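Local structure of protein (endonuclease) (Salmonella typhimurium, 1BYR) at residues Gly8-Glu12 with Gly13-Val17; Ile30-Ala34 with Tyr35-Ala39; Val47-Lys51 with Arg52-Val56. The protein is a bacterial endonuclease of the PLD-like family, a compact alpha/beta protein whose assembly pairs two copies of the same chain. One frame throughout, in Å; residues are numbered along the deposited sequence.

Contact 1: Gly8-Glu12 with Gly13-Val17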
loop_
_atom_site.group_PDB
_atom_site.type_symbol
_atom_site.label_atom_id
_atom_site.label_comp_id
_atom_site.label_asym_id
_atom_site.label_seq_id
_atom_site.Cartn_x
_atom_site.Cartn_y
_atom_site.Cartn_z
ATOM N N GLY A 8 -5.502 -3.766 9.480
ATOM C CA GLY A 8 -5.417 -5.209 9.593
ATOM C C GLY A 8 -4.075 -5.599 8.994
ATOM O O GLY A 8 -3.528 -4.852 8.181
ATOM N N TYR A 9 -3.533 -6.754 9.382
ATOM C CA TYR A 9 -2.237 -7.186 8.871
ATOM C C TYR A 9 -2.229 -8.626 8.387
ATOM O O TYR A 9 -3.091 -9.424 8.748
ATOM C CB TYR A 9 -1.177 -7.033 9.970
ATOM C CG TYR A 9 -1.203 -5.689 10.672
ATOM C CD1 TYR A 9 -0.713 -4.550 10.038
ATOM C CD2 TYR A 9 -1.718 -5.556 11.970
ATOM C CE1 TYR A 9 -0.732 -3.310 10.671
ATOM C CE2 TYR A 9 -1.740 -4.312 12.609
ATOM C CZ TYR A 9 -1.247 -3.199 11.954
ATOM O OH TYR A 9 -1.283 -1.963 12.565
ATOM N N SER A 10 -1.245 -8.945 7.545
ATOM C CA SER A 10 -1.042 -10.292 7.044
ATOM C C SER A 10 0.368 -10.649 7.505
ATOM O O SER A 10 1.204 -9.762 7.680
ATOM C CB SER A 10 -1.138 -10.338 5.516
ATOM O OG SER A 10 -2.449 -10.069 5.067
ATOM N N PRO A 11 0.660 -11.942 7.724
ATOM C CA PRO A 11 -0.224 -13.098 7.599
ATOM C C PRO A 11 -1.155 -13.328 8.801
ATOM O O PRO A 11 -1.796 -14.371 8.892
ATOM C CB PRO A 11 0.755 -14.254 7.418
ATOM C CG PRO A 11 1.915 -13.858 8.272
ATOM C CD PRO A 11 2.017 -12.343 8.139
ATOM N N GLU A 12 -1.233 -12.364 9.711
ATOM C CA GLU A 12 -2.089 -12.485 10.896
ATOM C C GLU A 12 -3.534 -12.890 10.555
ATOM O O GLU A 12 -4.158 -13.705 11.248
ATOM C CB GLU A 12 -2.099 -11.167 11.668
ATOM C CG GLU A 12 -0.929 -10.999 12.666
ATOM C CD GLU A 12 0.384 -10.559 12.009
ATOM O OE1 GLU A 12 0.477 -10.524 10.764
ATOM O OE2 GLU A 12 1.332 -10.248 12.753
ATOM N N GLY A 13 -4.073 -12.296 9.499
ATOM C CA GLY A 13 -5.436 -12.602 9.108
ATOM C C GLY A 13 -6.363 -11.406 9.184
ATOM O O GLY A 13 -7.388 -11.360 8.509
ATOM N N SER A 14 -6.003 -10.410 9.985
ATOM C CA SER A 14 -6.856 -9.239 10.141
ATOM C C SER A 14 -6.980 -8.356 8.893
ATOM O O SER A 14 -8.000 -7.692 8.700
ATOM C CB SER A 14 -6.379 -8.402 11.327
ATOM O OG SER A 14 -5.007 -8.099 11.192
ATOM N N ALA A 15 -5.956 -8.343 8.046
ATOM C CA ALA A 15 -6.012 -7.532 6.827
ATOM C C ALA A 15 -7.088 -8.079 5.883
ATOM O O ALA A 15 -7.951 -7.347 5.392
ATOM C CB ALA A 15 -4.672 -7.540 6.123
ATOM N N ARG A 16 -7.029 -9.376 5.629
ATOM C CA ARG A 16 -7.986 -10.012 4.748
ATOM C C ARG A 16 -9.420 -9.733 5.221
ATOM O O ARG A 16 -10.266 -9.290 4.443
ATOM C CB ARG A 16 -7.701 -11.518 4.701
ATOM C CG ARG A 16 -8.765 -12.361 4.029
ATOM C CD ARG A 16 -8.761 -13.767 4.611
ATOM N NE ARG A 16 -8.594 -14.761 3.562
ATOM C CZ ARG A 16 -7.811 -15.830 3.644
ATOM N NH1 ARG A 16 -7.091 -16.048 4.729
ATOM N NH2 ARG A 16 -7.739 -16.674 2.625
ATOM N N VAL A 17 -9.690 -9.981 6.498
ATOM C CA VAL A 17 -11.025 -9.760 7.040
ATOM C C VAL A 17 -11.471 -8.310 6.893
ATOM O O VAL A 17 -12.626 -8.048 6.559
ATOM C CB VAL A 17 -11.104 -10.204 8.532
ATOM C CG1 VAL A 17 -12.451 -9.854 9.118
ATOM C CG2 VAL A 17 -10.898 -11.709 8.626
HETATM O O HOH W 1 -4.558 -11.368 6.366
#
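The backbone N of Y9 donates to the hydroxyl of S14, with N and OG 2.7 Å apart and the bond nearly straight at 171°. S14 holds its OG between its own backbone N and carbonyl carbon (chi1 53°), which swings the oxygen onto the strand, where it also touches G8 CA at 3.3 Å. The carbonyl of Y9 is gripped twice: G13 N reaches Y9 O at 3.1 Å, lying in the carbonyl plane, while A15 N reaches the same oxygen at 3.1 Å from above that plane. Next to these bonds the A15 methyl packs on the strand backbone, with its CB 3.5 Å from G8 C. This is a tight strand-to-helix connection: strand 4-10 ends at S10, a cis peptide bond leads into P11, and G13, at the N-cap just before helix 14-25, has a positive phi of 117°, where a CB would jam against E12 O. A water donates to S10 OG at 2.8 Å and accepts from R16 N at 3.3 Å, bridging the two arms, and S10 OG also bonds A116 O. Further out, the Y9 ring stacks on H140 of the second subunit and its OH bonds S136 there; E12 salt-bridges R144 of that subunit.

Contact 2: Ile30-Ala34 with Tyr35-Ala39; sequences IRMMA and YSFTA
M32 and F37 meet in a Met-aromatic contact. The sulfur comes to the edge of the ring, near its plane: M32 SD is 4.0 Å from F37 CE1 and 5.4 Å from the ring centroid, 81° off the ring normal. The methionine chain is fully extended, with CG anti to the backbone N (chi1 -177°), and this carries the sulfur out to the ring; M32 CE follows it, 4.1 Å from F37 CE1. Purely apolar packing adds the A34 methyl, whose CB lies 3.8 Å from F37 CD1, so M32 and A34 meet neighbouring carbons of the ring, CE1 and CD1.

Within the strand, R31 NH1 donates to I30 O at 3.1 Å, approaching from above the carbonyl plane. In the loop, S36 OG packs over one face of Y35, 3.5 Å above the ring plane. The amide of N65 ties the loop down, bonding both Y35 O and F37 N.

M32 packs on I42 and L46 of helix 40-51 and F37 on M43 of the same helix, with F37 also on I60 of strand 55-61. Y35 meets H94, the histidine of the family's HxK signature, and M33 packs on H140, W141 and R144 of helix 131-146.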
loop_
_atom_site.group_PDB
_atom_site.type_symbol
_atom_site.label_atom_id
_atom_site.label_comp_id
_atom_site.label_asym_id
_atom_site.label_seq_id
_atom_site.Cartn_x
_atom_site.Cartn_y
_atom_site.Cartn_z
ATOM N N ILE A 30 -18.525 0.765 -5.577
ATOM C CA ILE A 30 -17.201 0.243 -5.349
ATOM C C ILE A 30 -16.393 0.564 -6.595
ATOM O O ILE A 30 -16.794 0.225 -7.705
ATOM C CB ILE A 30 -17.221 -1.286 -5.165
ATOM C CG1 ILE A 30 -17.818 -1.643 -3.811
ATOM C CG2 ILE A 30 -15.800 -1.845 -5.258
ATOM C CD1 ILE A 30 -17.634 -3.104 -3.446
ATOM N N ARG A 31 -15.268 1.250 -6.412
ATOM C CA ARG A 31 -14.377 1.590 -7.519
ATOM C C ARG A 31 -13.057 0.996 -7.069
ATOM O O ARG A 31 -12.454 1.495 -6.133
ATOM C CB ARG A 31 -14.255 3.113 -7.666
ATOM C CG ARG A 31 -15.491 3.789 -8.270
ATOM C CD ARG A 31 -15.854 3.187 -9.617
ATOM N NE ARG A 31 -17.047 3.801 -10.193
ATOM C CZ ARG A 31 -18.252 3.240 -10.202
ATOM N NH1 ARG A 31 -18.445 2.041 -9.661
ATOM N NH2 ARG A 31 -19.269 3.881 -10.764
ATOM N N MET A 32 -12.634 -0.084 -7.717
ATOM C CA MET A 32 -11.412 -0.788 -7.342
ATOM C C MET A 32 -10.247 -0.718 -8.334
ATOM O O MET A 32 -10.445 -0.722 -9.553
ATOM C CB MET A 32 -11.759 -2.257 -7.078
ATOM C CG MET A 32 -10.613 -3.129 -6.594
ATOM S SD MET A 32 -11.256 -4.788 -6.357
ATOM C CE MET A 32 -10.083 -5.545 -5.366
ATOM N N MET A 33 -9.029 -0.658 -7.784
ATOM C CA MET A 33 -7.790 -0.619 -8.559
ATOM C C MET A 33 -6.973 -1.775 -8.011
ATOM O O MET A 33 -6.864 -1.939 -6.793
ATOM C CB MET A 33 -6.994 0.679 -8.298
ATOM C CG MET A 33 -7.717 2.000 -8.590
ATOM S SD MET A 33 -6.651 3.462 -8.343
ATOM C CE MET A 33 -5.808 3.580 -9.903
ATOM N N ALA A 34 -6.387 -2.585 -8.888
ATOM C CA ALA A 34 -5.591 -3.693 -8.415
ATOM C C ALA A 34 -4.409 -3.994 -9.310
ATOM O O ALA A 34 -4.430 -3.701 -10.497
ATOM C CB ALA A 34 -6.459 -4.929 -8.303
ATOM N N TYR A 35 -3.368 -4.574 -8.720
ATOM C CA TYR A 35 -2.204 -5.008 -9.480
ATOM C C TYR A 35 -2.597 -6.486 -9.613
ATOM O O TYR A 35 -3.584 -6.787 -10.265
ATOM C CB TYR A 35 -0.937 -4.823 -8.644
ATOM C CG TYR A 35 0.311 -5.434 -9.240
ATOM C CD1 TYR A 35 0.533 -5.427 -10.611
ATOM C CD2 TYR A 35 1.272 -6.013 -8.426
ATOM C CE1 TYR A 35 1.685 -5.988 -11.156
ATOM C CE2 TYR A 35 2.427 -6.578 -8.960
ATOM C CZ TYR A 35 2.632 -6.560 -10.325
ATOM O OH TYR A 35 3.784 -7.103 -10.851
ATOM N N SER A 36 -1.877 -7.403 -8.983
ATOM C CA SER A 36 -2.269 -8.811 -9.046
ATOM C C SER A 36 -3.705 -8.968 -8.535
ATOM O O SER A 36 -3.999 -8.640 -7.389
ATOM C CB SER A 36 -1.327 -9.635 -8.194
ATOM O OG SER A 36 -0.015 -9.249 -8.471
ATOM N N PHE A 37 -4.583 -9.500 -9.389
ATOM C CA PHE A 37 -6.007 -9.663 -9.098
ATOM C C PHE A 37 -6.355 -11.158 -9.162
ATOM O O PHE A 37 -6.738 -11.656 -10.220
ATOM C CB PHE A 37 -6.752 -8.855 -10.174
ATOM C CG PHE A 37 -8.232 -8.712 -9.964
ATOM C CD1 PHE A 37 -8.740 -7.917 -8.946
ATOM C CD2 PHE A 37 -9.124 -9.330 -10.838
ATOM C CE1 PHE A 37 -10.119 -7.725 -8.804
ATOM C CE2 PHE A 37 -10.501 -9.148 -10.704
ATOM C CZ PHE A 37 -10.998 -8.351 -9.685
ATOM N N THR A 38 -6.245 -11.867 -8.036
ATOM C CA THR A 38 -6.493 -13.319 -8.036
ATOM C C THR A 38 -7.251 -13.994 -6.875
ATOM O O THR A 38 -7.785 -15.092 -7.056
ATOM C CB THR A 38 -5.153 -14.112 -8.165
ATOM O OG1 THR A 38 -4.373 -13.912 -6.979
ATOM C CG2 THR A 38 -4.337 -13.643 -9.361
ATOM N N ALA A 39 -7.296 -13.375 -5.700
ATOM C CA ALA A 39 -7.950 -13.996 -4.540
ATOM C C ALA A 39 -9.425 -14.382 -4.698
ATOM O O ALA A 39 -10.302 -13.517 -4.764
ATOM C CB ALA A 39 -7.781 -13.100 -3.314
#

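Contact 3: Val47-Lys51 with Arg52-Val56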
loop_
_atom_site.group_PDB
_atom_site.type_symbol
_atom_site.label_atom_id
_atom_site.label_comp_id
_atom_site.label_asym_id
_atom_site.label_seq_id
_atom_site.Cartn_x
_atom_site.Cartn_y
_atom_site.Cartn_z
ATOM N N VAL A 47 -18.646 -9.936 -6.287
ATOM C CA VAL A 47 -19.859 -10.347 -6.987
ATOM C C VAL A 47 -21.063 -10.369 -6.042
ATOM O O VAL A 47 -22.195 -10.129 -6.469
ATOM C CB VAL A 47 -19.680 -11.726 -7.665
ATOM C CG1 VAL A 47 -18.332 -11.791 -8.381
ATOM C CG2 VAL A 47 -19.790 -12.820 -6.641
ATOM N N ALA A 48 -20.840 -10.637 -4.761
ATOM C CA ALA A 48 -21.960 -10.612 -3.817
ATOM C C ALA A 48 -22.417 -9.163 -3.692
ATOM O O ALA A 48 -23.601 -8.889 -3.489
ATOM C CB ALA A 48 -21.552 -11.147 -2.455
ATOM N N ALA A 49 -21.478 -8.228 -3.816
ATOM C CA ALA A 49 -21.818 -6.810 -3.742
ATOM C C ALA A 49 -22.690 -6.447 -4.943
ATOM O O ALA A 49 -23.726 -5.795 -4.804
ATOM C CB ALA A 49 -20.549 -5.959 -3.743
ATOM N N LYS A 50 -22.266 -6.862 -6.127
ATOM C CA LYS A 50 -23.037 -6.600 -7.346
ATOM C C LYS A 50 -24.474 -7.130 -7.194
ATOM O O LYS A 50 -25.442 -6.428 -7.478
ATOM C CB LYS A 50 -22.355 -7.276 -8.542
ATOM C CG LYS A 50 -23.104 -7.140 -9.858
ATOM C CD LYS A 50 -22.789 -5.816 -10.530
ATOM C CE LYS A 50 -23.577 -5.662 -11.821
ATOM N NZ LYS A 50 -24.770 -6.557 -11.819
ATOM N N LYS A 51 -24.602 -8.366 -6.729
ATOM C CA LYS A 51 -25.904 -8.990 -6.520
ATOM C C LYS A 51 -26.751 -8.167 -5.554
ATOM O O LYS A 51 -27.974 -8.147 -5.642
ATOM C CB LYS A 51 -25.727 -10.415 -5.980
ATOM C CG LYS A 51 -25.196 -11.390 -7.009
ATOM C CD LYS A 51 -25.129 -12.802 -6.438
ATOM C CE LYS A 51 -24.661 -13.811 -7.487
ATOM N NZ LYS A 51 -23.975 -15.011 -6.896
ATOM N N ARG A 52 -26.095 -7.476 -4.636
ATOM C CA ARG A 52 -26.788 -6.617 -3.682
ATOM C C ARG A 52 -27.272 -5.347 -4.390
ATOM O O ARG A 52 -28.008 -4.562 -3.814
ATOM C CB ARG A 52 -25.839 -6.193 -2.547
ATOM C CG ARG A 52 -25.769 -7.136 -1.372
ATOM C CD ARG A 52 -25.387 -6.392 -0.095
ATOM N NE ARG A 52 -24.206 -5.542 -0.241
ATOM C CZ ARG A 52 -22.956 -5.998 -0.284
ATOM N NH1 ARG A 52 -22.716 -7.303 -0.198
ATOM N NH2 ARG A 52 -21.941 -5.148 -0.383
ATOM N N GLY A 53 -26.840 -5.142 -5.630
ATOM C CA GLY A 53 -27.223 -3.942 -6.351
ATOM C C GLY A 53 -26.121 -2.888 -6.391
ATOM O O GLY A 53 -26.276 -1.832 -7.012
ATOM N N VAL A 54 -24.988 -3.166 -5.750
ATOM C CA VAL A 54 -23.888 -2.205 -5.725
ATOM C C VAL A 54 -23.256 -1.981 -7.096
ATOM O O VAL A 54 -23.024 -2.929 -7.849
ATOM C CB VAL A 54 -22.787 -2.645 -4.740
ATOM C CG1 VAL A 54 -21.578 -1.716 -4.856
ATOM C CG2 VAL A 54 -23.336 -2.647 -3.312
ATOM N N ASP A 55 -22.984 -0.716 -7.406
ATOM C CA ASP A 55 -22.368 -0.334 -8.674
ATOM C C ASP A 55 -20.858 -0.567 -8.557
ATOM O O ASP A 55 -20.127 0.262 -8.006
ATOM C CB ASP A 55 -22.682 1.143 -8.966
ATOM C CG ASP A 55 -21.938 1.691 -10.174
ATOM O OD1 ASP A 55 -21.285 0.911 -10.897
ATOM O OD2 ASP A 55 -22.008 2.914 -10.407
ATOM N N VAL A 56 -20.409 -1.721 -9.049
ATOM C CA VAL A 56 -18.996 -2.103 -9.004
ATOM C C VAL A 56 -18.251 -1.971 -10.342
ATOM O O VAL A 56 -18.691 -2.493 -11.371
ATOM C CB VAL A 56 -18.849 -3.581 -8.510
ATOM C CG1 VAL A 56 -17.372 -3.922 -8.287
ATOM C CG2 VAL A 56 -19.652 -3.794 -7.212
#
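G53 N and V54 N bond back to K50 O, at 2.7 Å, and A49 O, at 3.1 Å, closing helix 40-51 in a Schellman motif, the turn that carries the chain from the helix of a beta-alpha-beta unit into strand 55-61. G53 makes the reversal possible with a positive phi of 102°, a backbone shape suited to glycine. R52 N still bonds helix-fashion to A48 O at 3.1 Å and makes a weak second bond to A49 O.

The side chain of R52 folds back along the helix end instead of reaching away. Its chain bends at chi3 (-50°), laying one face of the guanidinium over A49, with A49 CA 3.5 Å above the plane and toward its rim. The NH2 branch is the one that approaches the methyl, 3.7 Å from A49 CB. That same NH2 bonds A26 O, so the group is held between its own helix and the chain just ahead of strand 29-34.

A49 CB also meets the two valines of the second segment. V54 sets CG1 anti to its backbone N (chi1 173°), leaving CG2 beside A49 O, and its CB lies 4.1 Å from A49 CB. V56, two residues on and now in the strand, brings CG2 to 4.2 Å from A49 CB. Both valines and A49 also pack on I30 of the adjacent strand. K50 runs its aliphatic chain past the turn, bending at chi2 so that its CD lies 3.9 Å from V54 O.

All three contacts reach the same mixed sheet and follow one another in series along the chain. Contacts 2 and 3 touch directly, because strands 29-34 and 55-61 are neighbours: R31 NH2 forms a salt bridge with D55 OD2 at 2.9 Å, and I30 CG1 packs on V54 CG1 at 3.9 Å. Their centres are nonetheless 15 Å apart, since contact 2 lies about 4 Å from the centre of the folded chain and contact 3 about 13 Å from it. Contact 1, on an outermost strand, is about 17 Å from contact 2 and 24 Å from contact 3, centre to centre. Contact 1 also faces the second subunit, which does not touch contact 3.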